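Local coordinates for protein arsenic responsive repressor ArsR (Corynebacterium glutamicum ATCC 13032, PDB 6J0E) that represses transcription as an ArsR-family winged helix-turn-helix repressor and is released from its operator DNA when it binds As(III), at the interface of chains A and B. Residues are numbered along the deposited sequence; one frame, centred on the assembly and turned at random. Chains: chain A/B, Arsenic responsive repressor ArsR.

The interface of chains A and B. Residues chain A 22-25, 28; chain B 41, 44-45, 48.
The loop A:Pro22–A:Ser24 and the first turn of helix 25-38 of chain A lie across one side of helix 41-52 of chain B, touching it at positions one turn apart: B:Pro41, B:Leu44 with B:Arg45, and B:Ser48. At the loop end, the backbone N-H of A:Leu23 donates to the hydroxyl of B:Ser48, with N to OG 3.0 Å and 154° at the hydrogen. The same hydroxyl lies against the branch point of A:Leu23, whose CG is anti to its own carbonyl carbon, and CD1 reaches on towards the backbone of B:Leu44. A:Pro22 completes this end with its CA 3.6 Å from B:Ser48 CB. One turn back along the helix, B:Arg45 runs alongside A:Ser28, with its CG 3.4 Å from A:Ser28 CB, and its CD lies 3.5 Å from the carbonyl O of A:Leu23. The chain then bends at chi3 (-51°), bringing the guanidinium edge-on to the serine: NH1 donates to A:Ser28 OG at 3.2 Å, almost exactly in the guanidinium plane. A:Ser28 OG sits in the crowded position between its backbone N and carbonyl carbon (chi1 86°) and donates in turn to the A:Ser25 carbonyl O at 2.7 Å, approaching from above the carbonyl plane. This relay probably sets the hydroxyl's rotation and links the arginine to the helix start. B:Pro41 CB flanks the same hydroxyl. The patch and its two-fold twin join the helical bodies of the dimer: helix 25-38, the first of chain A, and its leading loop rest on helix 41-52 of chain B, which runs into its own chain's arsenic pocket and might relay binding there.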
loop_
_atom_site.group_PDB
_atom_site.type_symbol
_atom_site.label_atom_id
_atom_site.label_comp_id
_atom_site.label_asym_id
_atom_site.label_seq_id
_atom_site.Cartn_x
_atom_site.Cartn_y
_atom_site.Cartn_z
ATOM N N PRO A 22 -0.373 -17.333 5.271
ATOM C CA PRO A 22 -1.558 -16.439 5.345
ATOM C C PRO A 22 -1.657 -15.667 6.667
ATOM O O PRO A 22 -1.224 -16.147 7.695
ATOM C CB PRO A 22 -2.753 -17.400 5.148
ATOM C CG PRO A 22 -2.114 -18.652 4.645
ATOM C CD PRO A 22 -0.797 -18.724 5.332
ATOM N N LEU A 23 -2.207 -14.464 6.604
ATOM C CA LEU A 23 -2.259 -13.549 7.719
ATOM C C LEU A 23 -3.178 -14.149 8.760
ATOM O O LEU A 23 -4.122 -14.904 8.422
ATOM C CB LEU A 23 -2.813 -12.145 7.268
ATOM C CG LEU A 23 -2.022 -11.206 6.341
ATOM C CD1 LEU A 23 -2.957 -10.154 5.713
ATOM C CD2 LEU A 23 -0.853 -10.511 7.011
ATOM N N SER A 24 -2.894 -13.848 10.032
ATOM C CA SER A 24 -3.711 -14.303 11.075
ATOM C C SER A 24 -4.941 -13.447 11.248
ATOM O O SER A 24 -5.121 -12.407 10.548
ATOM C CB SER A 24 -2.907 -14.321 12.384
ATOM O OG SER A 24 -2.569 -12.996 12.791
ATOM N N SER A 25 -5.839 -13.926 12.089
ATOM C CA SER A 25 -7.055 -13.150 12.404
ATOM C C SER A 25 -6.734 -11.690 12.824
ATOM O O SER A 25 -7.349 -10.763 12.281
ATOM C CB SER A 25 -7.886 -13.848 13.462
ATOM O OG SER A 25 -9.119 -13.170 13.597
ATOM N N SER A 28 -4.738 -9.543 10.140
ATOM C CA SER A 28 -5.838 -9.149 9.158
ATOM C C SER A 28 -6.767 -7.990 9.710
ATOM O O SER A 28 -7.162 -7.013 8.925
ATOM C CB SER A 28 -6.686 -10.396 8.688
ATOM O OG SER A 28 -7.807 -10.763 9.583
ATOM N N PRO B 41 -11.169 -7.486 7.083
ATOM C CA PRO B 41 -10.244 -8.574 7.448
ATOM C C PRO B 41 -10.349 -9.889 6.726
ATOM O O PRO B 41 -9.306 -10.478 6.379
ATOM C CB PRO B 41 -10.539 -8.844 8.976
ATOM C CG PRO B 41 -11.647 -7.936 9.329
ATOM C CD PRO B 41 -12.169 -7.180 8.146
ATOM N N LEU B 44 -8.791 -9.567 3.307
ATOM C CA LEU B 44 -7.331 -9.615 3.365
ATOM C C LEU B 44 -6.813 -11.012 3.517
ATOM O O LEU B 44 -5.789 -11.364 2.921
ATOM C CB LEU B 44 -6.799 -8.759 4.568
ATOM C CG LEU B 44 -6.913 -7.295 4.252
ATOM C CD1 LEU B 44 -6.063 -6.615 5.377
ATOM C CD2 LEU B 44 -6.392 -6.813 2.932
ATOM N N ARG B 45 -7.459 -11.766 4.391
ATOM C CA ARG B 45 -7.169 -13.230 4.489
ATOM C C ARG B 45 -7.393 -14.059 3.239
ATOM O O ARG B 45 -6.591 -14.989 2.999
ATOM C CB ARG B 45 -7.900 -13.855 5.644
ATOM C CG ARG B 45 -7.468 -13.252 6.960
ATOM C CD ARG B 45 -7.566 -14.166 8.208
ATOM N NE ARG B 45 -8.877 -14.777 8.315
ATOM C CZ ARG B 45 -9.980 -14.251 8.829
ATOM N NH1 ARG B 45 -10.015 -13.031 9.257
ATOM N NH2 ARG B 45 -11.110 -14.971 8.848
ATOM N N SER B 48 -4.434 -13.301 1.310
ATOM C CA SER B 48 -3.402 -14.190 1.918
ATOM C C SER B 48 -3.370 -15.602 1.567
ATOM O O SER B 48 -2.309 -16.149 1.353
ATOM C CB SER B 48 -3.544 -14.142 3.453
ATOM O OG SER B 48 -2.578 -13.257 3.892
#